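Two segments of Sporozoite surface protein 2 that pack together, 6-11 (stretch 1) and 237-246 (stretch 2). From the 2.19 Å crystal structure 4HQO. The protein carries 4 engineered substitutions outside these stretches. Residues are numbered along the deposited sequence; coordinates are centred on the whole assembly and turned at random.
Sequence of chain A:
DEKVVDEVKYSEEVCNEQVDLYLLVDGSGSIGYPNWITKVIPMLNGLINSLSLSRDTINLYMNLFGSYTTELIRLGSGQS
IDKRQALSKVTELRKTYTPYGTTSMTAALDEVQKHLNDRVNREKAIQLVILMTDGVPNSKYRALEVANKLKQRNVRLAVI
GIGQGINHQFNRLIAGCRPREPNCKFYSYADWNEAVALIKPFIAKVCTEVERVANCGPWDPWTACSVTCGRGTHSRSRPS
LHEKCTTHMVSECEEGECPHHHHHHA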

ATOM      1  N   ASP A   6      10.050 -21.517 -23.967  1.00151.12           N
ATOM      2  CA  ASP A   6      10.455 -20.159 -24.305  1.00146.92           C
ATOM      3  C   ASP A   6       9.590 -19.136 -23.578  1.00139.02           C
ATOM      4  O   ASP A   6       8.848 -19.481 -22.660  1.00134.15           O
ATOM      5  CB  ASP A   6      10.401 -19.934 -25.819  1.00153.08           C
ATOM      6  CG  ASP A   6       9.025 -20.199 -26.403  1.00154.78           C
ATOM      7  OD1 ASP A   6       8.252 -20.963 -25.788  1.00158.51           O
ATOM      8  OD2 ASP A   6       8.719 -19.647 -27.482  1.00153.25           O
ATOM      9  N   GLU A   7       9.684 -17.878 -23.995  1.00136.61           N
ATOM     10  CA  GLU A   7       8.984 -16.800 -23.306  1.00126.52           C
ATOM     11  C   GLU A   7       8.308 -15.823 -24.265  1.00121.67           C
ATOM     12  O   GLU A   7       8.653 -15.754 -25.448  1.00119.95           O
ATOM     13  CB  GLU A   7       9.951 -16.045 -22.389  1.00124.78           C
ATOM     14  CG  GLU A   7      11.131 -15.419 -23.117  1.00132.51           C
ATOM     15  CD  GLU A   7      12.114 -14.747 -22.177  1.00134.21           C
ATOM     16  OE1 GLU A   7      11.976 -14.916 -20.946  1.00129.92           O
ATOM     17  OE2 GLU A   7      13.025 -14.050 -22.670  1.00139.30           O
ATOM     18  N   VAL A   8       7.341 -15.073 -23.742  1.00117.06           N
ATOM     19  CA  VAL A   8       6.648 -14.052 -24.521  1.00112.90           C
ATOM     20  C   VAL A   8       6.888 -12.657 -23.932  1.00105.25           C
ATOM     21  O   VAL A   8       6.952 -12.484 -22.711  1.00 92.11           O
ATOM     22  CB  VAL A   8       5.130 -14.350 -24.646  1.00103.51           C
ATOM     23  CG1 VAL A   8       4.436 -14.241 -23.297  1.00 95.44           C
ATOM     24  CG2 VAL A   8       4.478 -13.426 -25.666  1.00106.25           C
ATOM     25  N   LYS A   9       7.046 -11.673 -24.811  1.00111.27           N
ATOM     26  CA  LYS A   9       7.311 -10.301 -24.398  1.00106.29           C
ATOM     27  C   LYS A   9       6.154  -9.390 -24.783  1.00 91.23           C
ATOM     28  O   LYS A   9       5.595  -9.511 -25.877  1.00 94.04           O
ATOM     29  CB  LYS A   9       8.606  -9.789 -25.037  1.00108.99           C
ATOM     30  CG  LYS A   9       9.853 -10.582 -24.665  1.00111.71           C
ATOM     31  CD  LYS A   9      11.055 -10.136 -25.485  1.00119.84           C
ATOM     32  CE  LYS A   9      12.278 -11.000 -25.203  1.00123.07           C
ATOM     33  NZ  LYS A   9      13.381 -10.740 -26.174  1.00125.99           N
ATOM     34  N   TYR A  10       5.805  -8.473 -23.887  1.00 86.76           N
ATOM     35  CA  TYR A  10       4.719  -7.535 -24.146  1.00 84.94           C
ATOM     36  C   TYR A  10       4.902  -6.219 -23.394  1.00 85.90           C
ATOM     37  O   TYR A  10       5.617  -6.151 -22.392  1.00 85.91           O
ATOM     38  CB  TYR A  10       3.362  -8.164 -23.800  1.00 83.11           C
ATOM     39  CG  TYR A  10       3.238  -8.631 -22.367  1.00 79.43           C
ATOM     40  CD1 TYR A  10       3.756  -9.858 -21.968  1.00 94.77           C
ATOM     41  CD2 TYR A  10       2.596  -7.849 -21.412  1.00 78.45           C
ATOM     42  CE1 TYR A  10       3.646 -10.290 -20.654  1.00 90.92           C
ATOM     43  CE2 TYR A  10       2.479  -8.273 -20.095  1.00 74.00           C
ATOM     44  CZ  TYR A  10       3.008  -9.495 -19.724  1.00 79.63           C
ATOM     45  OH  TYR A  10       2.898  -9.928 -18.423  1.00 85.11           O
ATOM     46  N   SER A  11       4.247  -5.175 -23.888  1.00 84.37           N
ATOM     47  CA  SER A  11       4.308  -3.860 -23.266  1.00 83.84           C
ATOM     48  C   SER A  11       3.155  -3.642 -22.283  1.00 88.39           C
ATOM     49  O   SER A  11       2.038  -4.118 -22.502  1.00 91.64           O
ATOM     50  CB  SER A  11       4.285  -2.776 -24.344  1.00 85.85           C
ATOM     51  OG  SER A  11       4.231  -1.485 -23.767  1.00 95.39           O
TER
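Stretch 2, residues 237-246: SRPSLHEKCT

Both hydrogen bonds and the closest atom pairs across this contact involve side chains, and no backbone hydrogen bond joins the two stretches: a loop with no regular helix or strand lies against Asp6 and the strand residues Val8 and Tyr10, every touching pair being at least 232 positions apart in sequence. The alternation follows from the extended phi/psi values of residues 7-11. Val8 and Tyr10 direct their CA-to-CB bonds toward stretch 2, whereas Glu7, Lys9 and Ser11 direct theirs away and make no contact. The nearest CA atoms, those of Val8 and Cys245, are 6.2 Å from each other, although the backbone of Lys244 and Cys245 also approaches the Val8 side chain; the summed buried surface is a modest 313 Å².

From Arg238 to Lys244 the backbone advances broadly in the same direction as stretch 1, then doubles back through Cys245 and Thr246. It turns at residues 242-245, where Cys245 N donates to His242 O at 3.1 Å, with Glu243 and Lys244 in helix-like phi/psi regions. This turn places His242 and Lys244 beside Tyr10, and Lys244 and Cys245 beside Val8. Val8 CG1 lies 3.7 Å from Cys245 SG and 3.9 Å from Lys244 CB, an apolar patch.

Lys244 then covers one face of the Tyr10 ring: its CG is 4.1 Å from the ring centroid and 22° off the normal, the geometry of a CH-pi contact. The His242 ring is oblique to that of Tyr10, with centroids 5.7 Å apart and planes at 34°. A weak hydrogen bond runs from His242 NE2 to Tyr10 OH, long at 3.3 Å and bent to 124°.

At the other end, Asp6 OD1 meets Arg238 NH1 at 2.9 Å in a salt bridge whose 165° N-H...acceptor angle is nearly straight; the carboxylate oxygen approaches the guanidinium at its edge, near its plane. Arg238 NE also donates to Thr246 O at 2.7 Å, tying the guanidinium to the far end of its own stretch.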

ATOM      1  N   SER A 237       0.837 -28.556 -29.428  1.00 80.06           N
ATOM      2  CA  SER A 237       0.085 -27.706 -28.512  1.00 86.19           C
ATOM      3  C   SER A 237       0.755 -27.616 -27.145  1.00 86.28           C
ATOM      4  O   SER A 237       1.745 -28.297 -26.879  1.00 82.89           O
ATOM      5  CB  SER A 237      -1.349 -28.223 -28.359  1.00 85.76           C
ATOM      6  OG  SER A 237      -2.029 -28.226 -29.603  1.00 74.40           O
ATOM      7  N   ARG A 238       0.207 -26.764 -26.286  1.00 79.36           N
ATOM      8  CA  ARG A 238       0.690 -26.617 -24.919  1.00 82.38           C
ATOM      9  C   ARG A 238      -0.341 -25.841 -24.108  1.00 85.55           C
ATOM     10  O   ARG A 238      -1.102 -25.053 -24.669  1.00 87.11           O
ATOM     11  CB  ARG A 238       2.043 -25.896 -24.888  1.00 82.13           C
ATOM     12  CG  ARG A 238       2.003 -24.477 -25.423  1.00 86.72           C
ATOM     13  CD  ARG A 238       3.327 -23.766 -25.210  1.00 85.53           C
ATOM     14  NE  ARG A 238       3.411 -22.536 -25.996  1.00 86.83           N
ATOM     15  CZ  ARG A 238       4.509 -21.797 -26.113  1.00 87.63           C
ATOM     16  NH1 ARG A 238       5.622 -22.159 -25.490  1.00 88.25           N
ATOM     17  NH2 ARG A 238       4.494 -20.698 -26.854  1.00 89.32           N
ATOM     18  N   PRO A 239      -0.379 -26.069 -22.786  1.00 88.39           N
ATOM     19  CA  PRO A 239      -1.292 -25.309 -21.926  1.00 97.71           C
ATOM     20  C   PRO A 239      -0.915 -23.832 -21.873  1.00 98.02           C
ATOM     21  O   PRO A 239       0.265 -23.501 -21.975  1.00 99.36           O
ATOM     22  CB  PRO A 239      -1.093 -25.952 -20.550  1.00102.34           C
ATOM     23  CG  PRO A 239       0.253 -26.592 -20.617  1.00100.62           C
ATOM     24  CD  PRO A 239       0.392 -27.068 -22.027  1.00 88.50           C
ATOM     25  N   SER A 240      -1.909 -22.963 -21.723  1.00101.70           N
ATOM     26  CA  SER A 240      -1.669 -21.525 -21.633  1.00107.33           C
ATOM     27  C   SER A 240      -1.274 -21.108 -20.221  1.00112.00           C
ATOM     28  O   SER A 240      -2.133 -20.889 -19.369  1.00118.71           O
ATOM     29  CB  SER A 240      -2.910 -20.741 -22.067  1.00101.91           C
ATOM     30  OG  SER A 240      -2.624 -19.358 -22.168  1.00104.20           O
ATOM     31  N   LEU A 241       0.028 -20.992 -19.980  1.00108.53           N
ATOM     32  CA  LEU A 241       0.524 -20.583 -18.672  1.00109.89           C
ATOM     33  C   LEU A 241       0.464 -19.064 -18.528  1.00119.12           C
ATOM     34  O   LEU A 241       0.735 -18.516 -17.457  1.00114.66           O
ATOM     35  CB  LEU A 241       1.948 -21.098 -18.454  1.00106.65           C
ATOM     36  CG  LEU A 241       2.120 -22.617 -18.570  1.00104.49           C
ATOM     37  CD1 LEU A 241       3.555 -23.031 -18.276  1.00102.66           C
ATOM     38  CD2 LEU A 241       1.145 -23.346 -17.655  1.00107.57           C
ATOM     39  N   HIS A 242       0.099 -18.395 -19.618  1.00122.99           N
ATOM     40  CA  HIS A 242      -0.080 -16.948 -19.613  1.00119.94           C
ATOM     41  C   HIS A 242      -1.000 -16.508 -20.753  1.00116.61           C
ATOM     42  O   HIS A 242      -1.067 -17.157 -21.799  1.00111.72           O
ATOM     43  CB  HIS A 242       1.269 -16.236 -19.716  1.00119.36           C
ATOM     44  CG  HIS A 242       1.271 -14.863 -19.121  1.00121.43           C
ATOM     45  ND1 HIS A 242       1.589 -14.626 -17.799  1.00124.71           N
ATOM     46  CD2 HIS A 242       0.988 -13.654 -19.660  1.00123.35           C
ATOM     47  CE1 HIS A 242       1.505 -13.333 -17.553  1.00128.78           C
ATOM     48  NE2 HIS A 242       1.141 -12.719 -18.668  1.00127.69           N
ATOM     49  N   GLU A 243      -1.702 -15.402 -20.535  1.00121.32           N
ATOM     50  CA  GLU A 243      -2.672 -14.869 -21.489  1.00121.90           C
ATOM     51  C   GLU A 243      -2.067 -14.550 -22.858  1.00120.79           C
ATOM     52  O   GLU A 243      -2.687 -14.788 -23.895  1.00113.67           O
ATOM     53  CB  GLU A 243      -3.321 -13.613 -20.903  1.00125.33           C
ATOM     54  CG  GLU A 243      -4.122 -12.794 -21.893  1.00129.96           C
ATOM     55  CD  GLU A 243      -4.367 -11.385 -21.402  1.00140.25           C
ATOM     56  OE1 GLU A 243      -3.764 -11.005 -20.376  1.00143.11           O
ATOM     57  OE2 GLU A 243      -5.160 -10.661 -22.038  1.00148.56           O
ATOM     58  N   LYS A 244      -0.854 -14.009 -22.852  1.00122.96           N
ATOM     59  CA  LYS A 244      -0.187 -13.599 -24.082  1.00120.64           C
ATOM     60  C   LYS A 244       0.427 -14.786 -24.827  1.00113.12           C
ATOM     61  O   LYS A 244       0.746 -14.689 -26.012  1.00112.56           O
ATOM     62  CB  LYS A 244       0.899 -12.565 -23.768  1.00121.53           C
ATOM     63  CG  LYS A 244       0.371 -11.249 -23.233  1.00123.93           C
ATOM     64  CD  LYS A 244      -0.380 -10.488 -24.310  1.00126.20           C
ATOM     65  CE  LYS A 244      -0.839  -9.127 -23.813  1.00132.51           C
ATOM     66  NZ  LYS A 244      -1.521  -8.360 -24.890  1.00135.50           N
ATOM     67  N   CYS A 245       0.588 -15.904 -24.129  1.00106.77           N
ATOM     68  CA  CYS A 245       1.273 -17.066 -24.689  1.00102.19           C
ATOM     69  C   CYS A 245       0.515 -17.768 -25.813  1.00101.19           C
ATOM     70  O   CYS A 245      -0.688 -18.012 -25.716  1.00101.68           O
ATOM     71  CB  CYS A 245       1.608 -18.072 -23.587  1.00100.90           C
ATOM     72  SG  CYS A 245       3.043 -17.621 -22.597  1.00103.56           S
ATOM     73  N   THR A 246       1.241 -18.083 -26.881  1.00100.97           N
ATOM     74  CA  THR A 246       0.731 -18.912 -27.961  1.00101.66           C
ATOM     75  C   THR A 246       0.616 -20.344 -27.453  1.00 97.61           C
ATOM     76  O   THR A 246       1.476 -20.805 -26.703  1.00 93.69           O
ATOM     77  CB  THR A 246       1.687 -18.870 -29.169  1.00101.15           C
ATOM     78  OG1 THR A 246       1.778 -17.526 -29.660  1.00 96.00           O
ATOM     79  CG2 THR A 246       1.206 -19.783 -30.282  1.00 94.51           C
TER